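Local coordinates for protein putative NADPH:quinone reductase (Bacillus thuringiensis, PDB 3GMS) that probably acts as an NADPH-dependent quinone oxidoreductase of the zinc-binding dehydrogenase family, although its function has not been established, at residues D146-N151 with H159-L164; R171-T176 with E207-I212; D225-A230 with A253-K258. One frame throughout, in Å; residues are numbered along the deposited sequence.

Interaction 1 (D146-N151 with H159-L164); sequences DVLLVN and HLFAQL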
ATOM      1  N   ASP A 146      21.995   8.406   1.051  1.00 30.24           N
ATOM      2  CA  ASP A 146      21.896   7.135   1.748  1.00 29.83           C
ATOM      3  C   ASP A 146      21.615   6.036   0.743  1.00 28.83           C
ATOM      4  O   ASP A 146      21.003   6.275  -0.315  1.00 29.90           O
ATOM      5  CB  ASP A 146      20.786   7.106   2.830  1.00 30.26           C
ATOM      6  CG  ASP A 146      21.179   7.821   4.129  1.00 33.04           C
ATOM      7  OD1 ASP A 146      22.392   8.048   4.378  1.00 33.30           O
ATOM      8  OD2 ASP A 146      20.257   8.156   4.910  1.00 33.76           O
ATOM      9  N   VAL A 147      22.043   4.836   1.100  1.00 27.87           N
ATOM     10  CA  VAL A 147      21.803   3.649   0.305  1.00 26.75           C
ATOM     11  C   VAL A 147      20.688   2.794   0.931  1.00 26.28           C
ATOM     12  O   VAL A 147      20.841   2.269   2.049  1.00 25.61           O
ATOM     13  CB  VAL A 147      23.052   2.856   0.184  1.00 27.28           C
ATOM     14  CG1 VAL A 147      22.833   1.682  -0.710  1.00 27.75           C
ATOM     15  CG2 VAL A 147      24.152   3.761  -0.342  1.00 28.57           C
ATOM     16  N   LEU A 148      19.566   2.687   0.201  1.00 24.59           N
ATOM     17  CA  LEU A 148      18.379   1.932   0.651  1.00 23.59           C
ATOM     18  C   LEU A 148      18.268   0.633  -0.148  1.00 23.44           C
ATOM     19  O   LEU A 148      18.386   0.674  -1.392  1.00 24.85           O
ATOM     20  CB  LEU A 148      17.108   2.781   0.438  1.00 23.51           C
ATOM     21  CG  LEU A 148      15.807   2.052   0.788  1.00 23.75           C
ATOM     22  CD1 LEU A 148      15.780   1.836   2.287  1.00 25.89           C
ATOM     23  CD2 LEU A 148      14.583   2.866   0.326  1.00 21.86           C
ATOM     24  N   LEU A 149      18.090  -0.490   0.543  1.00 22.83           N
ATOM     25  CA  LEU A 149      17.739  -1.781  -0.080  1.00 23.38           C
ATOM     26  C   LEU A 149      16.229  -2.003   0.063  1.00 24.11           C
ATOM     27  O   LEU A 149      15.670  -1.806   1.160  1.00 23.84           O
ATOM     28  CB  LEU A 149      18.423  -2.930   0.633  1.00 22.99           C
ATOM     29  CG  LEU A 149      19.959  -2.813   0.833  1.00 23.65           C
ATOM     30  CD1 LEU A 149      20.507  -4.043   1.522  1.00 23.65           C
ATOM     31  CD2 LEU A 149      20.667  -2.606  -0.529  1.00 25.59           C
ATOM     32  N   VAL A 150      15.586  -2.443  -1.022  1.00 23.79           N
ATOM     33  CA  VAL A 150      14.155  -2.811  -0.977  1.00 22.96           C
ATOM     34  C   VAL A 150      13.986  -4.133  -1.718  1.00 23.11           C
ATOM     35  O   VAL A 150      14.267  -4.207  -2.926  1.00 24.82           O
ATOM     36  CB  VAL A 150      13.281  -1.737  -1.636  1.00 23.50           C
ATOM     37  CG1 VAL A 150      11.771  -2.174  -1.579  1.00 23.46           C
ATOM     38  CG2 VAL A 150      13.455  -0.367  -0.926  1.00 19.98           C
ATOM     39  N   ASN A 151      13.551  -5.168  -1.022  1.00 22.28           N
ATOM     40  CA  ASN A 151      13.247  -6.414  -1.710  1.00 22.72           C
ATOM     41  C   ASN A 151      11.792  -6.509  -2.189  1.00 23.97           C
ATOM     42  O   ASN A 151      10.971  -5.610  -1.927  1.00 23.30           O
ATOM     43  CB  ASN A 151      13.707  -7.649  -0.900  1.00 23.40           C
ATOM     44  CG  ASN A 151      12.920  -7.853   0.408  1.00 23.23           C
ATOM     45  OD1 ASN A 151      11.899  -7.256   0.597  1.00 25.75           O
ATOM     46  ND2 ASN A 151      13.416  -8.711   1.291  1.00 25.00           N
ATOM     47  N   HIS A 159       8.058   0.119  -7.189  1.00 23.32           N
ATOM     48  CA  HIS A 159       8.111   1.140  -8.226  1.00 23.75           C
ATOM     49  C   HIS A 159       8.035   2.526  -7.627  1.00 23.32           C
ATOM     50  O   HIS A 159       8.581   3.467  -8.166  1.00 24.36           O
ATOM     51  CB  HIS A 159       6.916   0.985  -9.160  1.00 24.66           C
ATOM     52  CG  HIS A 159       7.053  -0.142 -10.119  1.00 25.54           C
ATOM     53  ND1 HIS A 159       7.263  -1.442  -9.723  1.00 31.58           N
ATOM     54  CD2 HIS A 159       6.947  -0.172 -11.468  1.00 33.00           C
ATOM     55  CE1 HIS A 159       7.343  -2.220 -10.786  1.00 33.67           C
ATOM     56  NE2 HIS A 159       7.160  -1.474 -11.858  1.00 35.74           N
ATOM     57  N   LEU A 160       7.361   2.657  -6.491  1.00 22.37           N
ATOM     58  CA  LEU A 160       7.309   3.949  -5.829  1.00 22.38           C
ATOM     59  C   LEU A 160       8.632   4.305  -5.128  1.00 22.30           C
ATOM     60  O   LEU A 160       9.077   5.466  -5.168  1.00 22.06           O
ATOM     61  CB  LEU A 160       6.115   4.038  -4.858  1.00 21.34           C
ATOM     62  CG  LEU A 160       4.754   3.749  -5.512  1.00 22.59           C
ATOM     63  CD1 LEU A 160       3.640   3.888  -4.505  1.00 23.63           C
ATOM     64  CD2 LEU A 160       4.487   4.634  -6.708  1.00 24.12           C
ATOM     65  N   PHE A 161       9.245   3.326  -4.479  1.00 23.25           N
ATOM     66  CA  PHE A 161      10.545   3.573  -3.847  1.00 23.66           C
ATOM     67  C   PHE A 161      11.572   4.061  -4.895  1.00 23.75           C
ATOM     68  O   PHE A 161      12.376   4.957  -4.626  1.00 24.20           O
ATOM     69  CB  PHE A 161      11.033   2.312  -3.133  1.00 23.72           C
ATOM     70  CG  PHE A 161      10.368   2.070  -1.791  1.00 23.27           C
ATOM     71  CD1 PHE A 161      10.521   2.977  -0.736  1.00 22.53           C
ATOM     72  CD2 PHE A 161       9.622   0.924  -1.578  1.00 25.71           C
ATOM     73  CE1 PHE A 161       9.898   2.738   0.513  1.00 22.86           C
ATOM     74  CE2 PHE A 161       9.012   0.681  -0.327  1.00 24.31           C
ATOM     75  CZ  PHE A 161       9.166   1.605   0.729  1.00 21.51           C
ATOM     76  N   ALA A 162      11.502   3.489  -6.101  1.00 24.54           N
ATOM     77  CA  ALA A 162      12.409   3.896  -7.199  1.00 24.87           C
ATOM     78  C   ALA A 162      12.221   5.365  -7.511  1.00 25.23           C
ATOM     79  O   ALA A 162      13.183   6.129  -7.616  1.00 25.05           O
ATOM     80  CB  ALA A 162      12.193   3.038  -8.437  1.00 25.01           C
ATOM     81  N   GLN A 163      10.967   5.801  -7.621  1.00 25.40           N
ATOM     82  CA  GLN A 163      10.717   7.208  -7.856  1.00 24.67           C
ATOM     83  C   GLN A 163      11.088   8.106  -6.682  1.00 25.25           C
ATOM     84  O   GLN A 163      11.644   9.202  -6.879  1.00 25.28           O
ATOM     85  CB  GLN A 163       9.235   7.419  -8.230  1.00 25.01           C
ATOM     86  CG  GLN A 163       8.856   6.721  -9.544  1.00 24.32           C
ATOM     87  CD  GLN A 163       7.349   6.748  -9.758  1.00 25.57           C
ATOM     88  OE1 GLN A 163       6.806   7.763 -10.151  1.00 26.98           O
ATOM     89  NE2 GLN A 163       6.674   5.621  -9.478  1.00 25.80           N
ATOM     90  N   LEU A 164      10.736   7.696  -5.461  1.00 24.74           N
ATOM     91  CA  LEU A 164      11.136   8.466  -4.283  1.00 24.31           C
ATOM     92  C   LEU A 164      12.670   8.639  -4.157  1.00 24.55           C
ATOM     93  O   LEU A 164      13.136   9.661  -3.637  1.00 24.02           O
ATOM     94  CB  LEU A 164      10.575   7.838  -3.012  1.00 23.81           C
ATOM     95  CG  LEU A 164       9.063   8.082  -2.863  1.00 23.83           C
ATOM     96  CD1 LEU A 164       8.553   7.215  -1.708  1.00 27.20           C
ATOM     97  CD2 LEU A 164       8.728   9.548  -2.609  1.00 26.32           C
TER
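V150 and F161 make the tight part of this contact, the two side chains crossing at about a right angle. V150 CG2 rests 4.0 Å above one face of the F161 ring, displaced toward its rim, while CG1 reaches F161 CD2 at 3.8 Å. With CG1 anti to the backbone N (chi1 179°), both methyls of the valine meet the ring. A beta-branched residue suits this place: it is at ease in a strand and offers two carbons to one aromatic surface. The packing slackens toward L148, whose CD2 approaches F161 CD1 obliquely at 4.2 Å. Here the leucine is shared with A216 of the next strand, and the ring also meets I218, T135 and C136, so even this looser flank is buried rather than wet. Elsewhere on the helix the chemistry turns polar: Q163 NE2 donates to H159 O at 3.2 Å, from above the carbonyl plane, and Q163 OE1 accepts from R297 N. The strand thus presents alternate residues, L148 and V150, to a helix that follows it directly, the first strand-to-helix step of the beta-alpha-beta unit 147-150, 156-168, 171-176, as expected of a Rossmann fold.

Interaction 2 (R171-T176 with E207-I212); sequences RLIAVT and ELTNGI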
ATOM      1  N   ARG A 171      19.976   6.695  -2.844  1.00 27.48           N
ATOM      2  CA  ARG A 171      20.376   5.694  -3.797  1.00 27.02           C
ATOM      3  C   ARG A 171      19.588   4.426  -3.495  1.00 27.05           C
ATOM      4  O   ARG A 171      19.703   3.869  -2.398  1.00 26.73           O
ATOM      5  CB  ARG A 171      21.905   5.476  -3.687  1.00 27.87           C
ATOM      6  CG  ARG A 171      22.467   4.511  -4.703  1.00 30.88           C
ATOM      7  CD  ARG A 171      24.013   4.390  -4.621  1.00 33.22           C
ATOM      8  NE  ARG A 171      24.495   3.441  -5.630  1.00 37.13           N
ATOM      9  CZ  ARG A 171      25.497   2.584  -5.441  1.00 39.55           C
ATOM     10  NH1 ARG A 171      26.121   2.556  -4.263  1.00 38.28           N
ATOM     11  NH2 ARG A 171      25.863   1.743  -6.419  1.00 39.23           N
ATOM     12  N   LEU A 172      18.760   3.981  -4.449  1.00 25.91           N
ATOM     13  CA  LEU A 172      18.031   2.737  -4.272  1.00 25.58           C
ATOM     14  C   LEU A 172      18.688   1.555  -4.936  1.00 25.48           C
ATOM     15  O   LEU A 172      18.949   1.553  -6.142  1.00 25.64           O
ATOM     16  CB  LEU A 172      16.574   2.848  -4.784  1.00 25.53           C
ATOM     17  CG  LEU A 172      15.822   1.509  -4.827  1.00 25.17           C
ATOM     18  CD1 LEU A 172      15.385   1.069  -3.416  1.00 23.27           C
ATOM     19  CD2 LEU A 172      14.600   1.590  -5.736  1.00 27.81           C
ATOM     20  N   ILE A 173      18.940   0.536  -4.140  1.00 25.30           N
ATOM     21  CA  ILE A 173      19.252  -0.755  -4.675  1.00 25.72           C
ATOM     22  C   ILE A 173      18.020  -1.661  -4.600  1.00 26.01           C
ATOM     23  O   ILE A 173      17.623  -2.166  -3.529  1.00 25.88           O
ATOM     24  CB  ILE A 173      20.527  -1.385  -3.987  1.00 25.46           C
ATOM     25  CG1 ILE A 173      21.753  -0.468  -4.158  1.00 25.64           C
ATOM     26  CG2 ILE A 173      20.743  -2.842  -4.524  1.00 25.83           C
ATOM     27  CD1 ILE A 173      22.937  -0.776  -3.203  1.00 26.40           C
ATOM     28  N   ALA A 174      17.391  -1.860  -5.765  1.00 26.88           N
ATOM     29  CA  ALA A 174      16.242  -2.758  -5.891  1.00 27.29           C
ATOM     30  C   ALA A 174      16.673  -4.203  -5.875  1.00 28.21           C
ATOM     31  O   ALA A 174      17.611  -4.585  -6.604  1.00 29.16           O
ATOM     32  CB  ALA A 174      15.475  -2.476  -7.209  1.00 26.72           C
ATOM     33  N   VAL A 175      16.003  -4.997  -5.057  1.00 27.10           N
ATOM     34  CA  VAL A 175      16.196  -6.450  -5.007  1.00 27.98           C
ATOM     35  C   VAL A 175      14.927  -7.138  -5.480  1.00 28.75           C
ATOM     36  O   VAL A 175      13.852  -6.954  -4.892  1.00 28.47           O
ATOM     37  CB  VAL A 175      16.577  -6.927  -3.567  1.00 27.61           C
ATOM     38  CG1 VAL A 175      16.820  -8.433  -3.519  1.00 29.50           C
ATOM     39  CG2 VAL A 175      17.787  -6.173  -3.066  1.00 27.90           C
ATOM     40  N   THR A 176      15.053  -7.945  -6.534  1.00 30.02           N
ATOM     41  CA  THR A 176      13.920  -8.586  -7.186  1.00 31.91           C
ATOM     42  C   THR A 176      14.151 -10.095  -7.316  1.00 33.44           C
ATOM     43  O   THR A 176      15.311 -10.572  -7.288  1.00 33.75           O
ATOM     44  CB  THR A 176      13.685  -8.020  -8.618  1.00 32.48           C
ATOM     45  OG1 THR A 176      14.861  -8.251  -9.420  1.00 32.96           O
ATOM     46  CG2 THR A 176      13.368  -6.524  -8.606  1.00 32.06           C
ATOM     47  N   GLU A 207      29.748  -5.325  -3.080  1.00 32.83           N
ATOM     48  CA  GLU A 207      30.425  -4.668  -4.221  1.00 33.31           C
ATOM     49  C   GLU A 207      29.908  -3.251  -4.450  1.00 32.72           C
ATOM     50  O   GLU A 207      30.690  -2.307  -4.604  1.00 30.79           O
ATOM     51  CB  GLU A 207      30.359  -5.544  -5.486  1.00 34.07           C
ATOM     52  CG  GLU A 207      31.043  -4.900  -6.710  1.00 40.50           C
ATOM     53  CD  GLU A 207      31.409  -5.923  -7.786  1.00 47.75           C
ATOM     54  OE1 GLU A 207      31.057  -7.114  -7.608  1.00 52.01           O
ATOM     55  OE2 GLU A 207      32.051  -5.545  -8.802  1.00 50.47           O
ATOM     56  N   LEU A 208      28.573  -3.074  -4.398  1.00 31.61           N
ATOM     57  CA  LEU A 208      27.990  -1.792  -4.737  1.00 30.88           C
ATOM     58  C   LEU A 208      28.280  -0.741  -3.705  1.00 30.43           C
ATOM     59  O   LEU A 208      28.237   0.464  -4.012  1.00 30.16           O
ATOM     60  CB  LEU A 208      26.465  -1.918  -4.933  1.00 31.00           C
ATOM     61  CG  LEU A 208      26.026  -2.768  -6.119  1.00 31.73           C
ATOM     62  CD1 LEU A 208      24.542  -3.174  -5.959  1.00 32.76           C
ATOM     63  CD2 LEU A 208      26.319  -2.063  -7.479  1.00 34.10           C
ATOM     64  N   THR A 209      28.550  -1.187  -2.470  1.00 29.88           N
ATOM     65  CA  THR A 209      28.818  -0.259  -1.374  1.00 29.48           C
ATOM     66  C   THR A 209      30.291  -0.234  -0.937  1.00 30.39           C
ATOM     67  O   THR A 209      30.607   0.321   0.120  1.00 30.25           O
ATOM     68  CB  THR A 209      27.922  -0.534  -0.124  1.00 28.48           C
ATOM     69  OG1 THR A 209      28.106  -1.885   0.330  1.00 27.92           O
ATOM     70  CG2 THR A 209      26.472  -0.325  -0.492  1.00 27.74           C
ATOM     71  N   ASN A 210      31.174  -0.819  -1.754  1.00 31.12           N
ATOM     72  CA  ASN A 210      32.618  -0.792  -1.433  1.00 32.31           C
ATOM     73  C   ASN A 210      32.911  -1.398  -0.043  1.00 31.92           C
ATOM     74  O   ASN A 210      33.731  -0.859   0.737  1.00 31.95           O
ATOM     75  CB  ASN A 210      33.160   0.649  -1.485  1.00 32.94           C
ATOM     76  CG  ASN A 210      33.015   1.286  -2.863  1.00 36.97           C
ATOM     77  OD1 ASN A 210      33.365   0.685  -3.873  1.00 40.66           O
ATOM     78  ND2 ASN A 210      32.484   2.512  -2.901  1.00 41.17           N
ATOM     79  N   GLY A 211      32.231  -2.494   0.253  1.00 30.82           N
ATOM     80  CA  GLY A 211      32.428  -3.219   1.491  1.00 31.04           C
ATOM     81  C   GLY A 211      31.851  -2.612   2.753  1.00 30.49           C
ATOM     82  O   GLY A 211      32.095  -3.119   3.838  1.00 30.68           O
ATOM     83  N   ILE A 212      31.053  -1.565   2.621  1.00 29.90           N
ATOM     84  CA  ILE A 212      30.546  -0.853   3.790  1.00 29.00           C
ATOM     85  C   ILE A 212      29.176  -1.387   4.226  1.00 28.50           C
ATOM     86  O   ILE A 212      28.840  -1.385   5.404  1.00 28.33           O
ATOM     87  CB  ILE A 212      30.447   0.657   3.507  1.00 29.52           C
ATOM     88  CG1 ILE A 212      31.831   1.293   3.365  1.00 30.77           C
ATOM     89  CG2 ILE A 212      29.656   1.349   4.629  1.00 29.26           C
ATOM     90  CD1 ILE A 212      32.557   1.469   4.683  1.00 32.15           C
TER
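R171 reaches L208 with an extended arm: its chain is stretched from CG to NE, and CG stands anti to the backbone N (chi1 -176°), which carries the guanidinium across to the end of helix 201-208. There NH1 donates to L208 O over 3.0 Å in a nearly straight bond (171° at the hydrogen). The oxygen lies in the guanidinium plane, at its edge, but the donor comes in well above the carbonyl plane. An arginine suits this spot because carbonyls gather at the C-terminal end of a helix, where the partial negative charge would probably favour a cation. Beside this polar link, L208 and I173 pack as apolar side chains. L208 sends CD1 to I173 CD1 at 4.0 Å and to I173 CG2 at 4.1 Å, the two branched chains meeting obliquely, while its other methyl, CD2, lies 4.0 Å from R171 NH2. T209 adds CG2 at 4.5 Å from I173 CD1; its OG1 is turned to V205 O and G213 N. The helix closes in a Schellman motif with N210, at positive phi, as the C-prime residue, overlapping a type I' turn from T209 to I212. I173 also packs on V147 and L149 of one neighbouring strand and on I194 of the other, and L208 touches Y192, so the end of helix 201-208 sits against the sheet face that carries these side chains, whereas L172 turns to V150 of strand 147-150 and A162 of helix 156-168.

Interaction 3 (D225-A230 with A253-K258); sequences DGNELA and AEIVTK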
ATOM      1  N   ASP A 225      15.418 -14.654   3.095  1.00 30.92           N
ATOM      2  CA  ASP A 225      15.540 -13.451   2.249  1.00 28.99           C
ATOM      3  C   ASP A 225      15.665 -12.207   3.125  1.00 27.91           C
ATOM      4  O   ASP A 225      16.538 -11.380   2.908  1.00 25.98           O
ATOM      5  CB  ASP A 225      14.300 -13.263   1.328  1.00 29.42           C
ATOM      6  CG  ASP A 225      14.173 -14.330   0.258  1.00 33.62           C
ATOM      7  OD1 ASP A 225      14.831 -14.200  -0.787  1.00 37.76           O
ATOM      8  OD2 ASP A 225      13.405 -15.291   0.458  1.00 38.62           O
ATOM      9  N   GLY A 226      14.756 -12.037   4.092  1.00 27.48           N
ATOM     10  CA  GLY A 226      14.892 -10.889   4.990  1.00 26.92           C
ATOM     11  C   GLY A 226      16.202 -10.860   5.791  1.00 27.04           C
ATOM     12  O   GLY A 226      16.813  -9.792   5.996  1.00 25.49           O
ATOM     13  N   ASN A 227      16.626 -12.024   6.277  1.00 28.03           N
ATOM     14  CA  ASN A 227      17.851 -12.130   7.093  1.00 28.41           C
ATOM     15  C   ASN A 227      19.048 -11.712   6.267  1.00 28.14           C
ATOM     16  O   ASN A 227      19.887 -10.939   6.719  1.00 27.72           O
ATOM     17  CB  ASN A 227      18.057 -13.570   7.593  1.00 28.28           C
ATOM     18  CG  ASN A 227      17.066 -13.956   8.663  1.00 30.37           C
ATOM     19  OD1 ASN A 227      16.589 -13.096   9.414  1.00 30.51           O
ATOM     20  ND2 ASN A 227      16.737 -15.234   8.739  1.00 28.69           N
ATOM     21  N   GLU A 228      19.092 -12.192   5.027  1.00 28.16           N
ATOM     22  CA  GLU A 228      20.180 -11.783   4.153  1.00 28.56           C
ATOM     23  C   GLU A 228      20.121 -10.282   3.854  1.00 27.11           C
ATOM     24  O   GLU A 228      21.151  -9.622   3.804  1.00 28.31           O
ATOM     25  CB  GLU A 228      20.210 -12.614   2.872  1.00 28.85           C
ATOM     26  CG  GLU A 228      21.391 -12.211   1.974  1.00 32.20           C
ATOM     27  CD  GLU A 228      21.748 -13.274   0.975  1.00 35.81           C
ATOM     28  OE1 GLU A 228      22.649 -13.019   0.151  1.00 35.54           O
ATOM     29  OE2 GLU A 228      21.115 -14.356   1.016  1.00 36.53           O
ATOM     30  N   LEU A 229      18.911  -9.712   3.726  1.00 26.80           N
ATOM     31  CA  LEU A 229      18.802  -8.270   3.516  1.00 25.02           C
ATOM     32  C   LEU A 229      19.334  -7.450   4.709  1.00 25.37           C
ATOM     33  O   LEU A 229      20.008  -6.420   4.529  1.00 24.83           O
ATOM     34  CB  LEU A 229      17.354  -7.859   3.197  1.00 24.81           C
ATOM     35  CG  LEU A 229      17.152  -6.524   2.452  1.00 24.47           C
ATOM     36  CD1 LEU A 229      17.557  -6.631   0.946  1.00 23.75           C
ATOM     37  CD2 LEU A 229      15.675  -6.095   2.575  1.00 24.71           C
ATOM     38  N   ALA A 230      19.015  -7.894   5.924  1.00 25.53           N
ATOM     39  CA  ALA A 230      19.482  -7.219   7.142  1.00 25.25           C
ATOM     40  C   ALA A 230      21.011  -7.307   7.223  1.00 25.52           C
ATOM     41  O   ALA A 230      21.683  -6.356   7.545  1.00 24.37           O
ATOM     42  CB  ALA A 230      18.866  -7.872   8.370  1.00 25.60           C
ATOM     43  N   ALA A 253      16.773 -11.796  16.715  1.00 34.71           N
ATOM     44  CA  ALA A 253      17.890 -11.841  17.676  1.00 36.11           C
ATOM     45  C   ALA A 253      19.271 -11.742  16.999  1.00 36.74           C
ATOM     46  O   ALA A 253      20.143 -10.962  17.426  1.00 36.36           O
ATOM     47  CB  ALA A 253      17.792 -13.109  18.564  1.00 35.67           C
ATOM     48  N   GLU A 254      19.460 -12.519  15.939  1.00 37.37           N
ATOM     49  CA  GLU A 254      20.734 -12.518  15.224  1.00 38.44           C
ATOM     50  C   GLU A 254      20.983 -11.218  14.485  1.00 37.60           C
ATOM     51  O   GLU A 254      22.105 -10.713  14.453  1.00 37.42           O
ATOM     52  CB  GLU A 254      20.805 -13.670  14.232  1.00 39.70           C
ATOM     53  CG  GLU A 254      20.759 -15.019  14.909  1.00 43.60           C
ATOM     54  CD  GLU A 254      21.604 -16.049  14.197  1.00 51.06           C
ATOM     55  OE1 GLU A 254      22.100 -16.969  14.903  1.00 51.97           O
ATOM     56  OE2 GLU A 254      21.780 -15.924  12.949  1.00 53.35           O
ATOM     57  N   ILE A 255      19.942 -10.678  13.868  1.00 36.79           N
ATOM     58  CA  ILE A 255      20.104  -9.413  13.175  1.00 36.85           C
ATOM     59  C   ILE A 255      20.723  -8.386  14.130  1.00 36.90           C
ATOM     60  O   ILE A 255      21.612  -7.636  13.746  1.00 36.41           O
ATOM     61  CB  ILE A 255      18.766  -8.905  12.565  1.00 36.64           C
ATOM     62  CG1 ILE A 255      18.385  -9.765  11.362  1.00 34.83           C
ATOM     63  CG2 ILE A 255      18.877  -7.432  12.171  1.00 35.89           C
ATOM     64  CD1 ILE A 255      16.957  -9.508  10.874  1.00 36.50           C
ATOM     65  N   VAL A 256      20.274  -8.390  15.389  1.00 38.25           N
ATOM     66  CA  VAL A 256      20.759  -7.434  16.405  1.00 39.28           C
ATOM     67  C   VAL A 256      22.164  -7.768  16.917  1.00 39.86           C
ATOM     68  O   VAL A 256      23.019  -6.888  16.982  1.00 39.49           O
ATOM     69  CB  VAL A 256      19.753  -7.276  17.601  1.00 39.57           C
ATOM     70  CG1 VAL A 256      20.390  -6.518  18.783  1.00 40.34           C
ATOM     71  CG2 VAL A 256      18.496  -6.564  17.136  1.00 39.30           C
ATOM     72  N   THR A 257      22.396  -9.031  17.257  1.00 41.12           N
ATOM     73  CA  THR A 257      23.627  -9.414  17.948  1.00 42.81           C
ATOM     74  C   THR A 257      24.752  -9.717  16.960  1.00 43.43           C
ATOM     75  O   THR A 257      25.882  -9.295  17.179  1.00 44.61           O
ATOM     76  CB  THR A 257      23.422 -10.594  18.929  1.00 42.65           C
ATOM     77  OG1 THR A 257      23.213 -11.808  18.192  1.00 44.31           O
ATOM     78  CG2 THR A 257      22.217 -10.343  19.839  1.00 43.77           C
ATOM     79  N   LYS A 258      24.430 -10.405  15.858  1.00 44.09           N
ATOM     80  CA  LYS A 258      25.428 -10.753  14.821  1.00 43.72           C
ATOM     81  C   LYS A 258      25.667  -9.641  13.772  1.00 43.01           C
ATOM     82  O   LYS A 258      26.819  -9.311  13.455  1.00 43.16           O
ATOM     83  CB  LYS A 258      25.109 -12.110  14.158  1.00 44.55           C
ATOM     84  CG  LYS A 258      24.968 -13.285  15.160  1.00 47.75           C
ATOM     85  CD  LYS A 258      25.791 -14.532  14.776  1.00 52.96           C
ATOM     86  CE  LYS A 258      25.006 -15.575  13.961  1.00 54.40           C
ATOM     87  NZ  LYS A 258      24.641 -15.117  12.583  1.00 57.11           N
TER
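N227 OD1 accepts a hydrogen bond from the backbone N of N251, just before helix 252-257, and also lies 3.9 Å from I255 CD1, so one amide oxygen ties the chain ahead of that helix and borders its apolar contact. The asparagine and isoleucine side chains cross at about a right angle. The closer packing is between I255 and A230: A230 CB sits 3.5 Å from I255 CD1 and 3.6 Å from CG1, with CG2 only slightly farther, at 3.8 Å. CG1, CG2 and CD1 of the isoleucine therefore gather round a single methyl. CG1 stands anti to the carbonyl carbon (chi1 -72°), and the nearly extended chi2 of 169° carries CD1 on toward N227. Alanine suits the other side, since its small side chain lets the helix backbones come to 6.4 Å between the CA atoms of A230 and I255. Within the segment 253-258, K258 NZ and E254 OE2 form a salt bridge of 3.0 Å, the amine meeting OE2 from above the carboxylate plane. F239 of strand 237-241 touches both A230 and I255, V250 and V261 add further cover to I255, and on its other flank helix 223-231 meets L201 of helix 201-208 through E228 and L229.

Overall arrangement
The three contacts follow one another along the chain. Interactions 1 and 2 use strands of the parallel six-stranded sheet, while interaction 3 packs two helices beside F239 of strand 237-241. Interactions 1 and 2, with centres about 11 Å apart, are joined by neighbouring strands: L148 O lies 2.8 Å from I173 N, a probable hydrogen bond. They use opposite faces, interaction 1 through L148 and V150, interaction 2 through I173, which packs beside L149. Interaction 3 is about 20 Å from interaction 1 and 17 Å from interaction 2, centre to centre. L229 bridges them, its CD1 being 3.8 Å from L149 CB and 4.0 Å from V175 CG2. In Rossmann folds the dinucleotide typically binds at the carboxyl ends of such strands, here probably near N151.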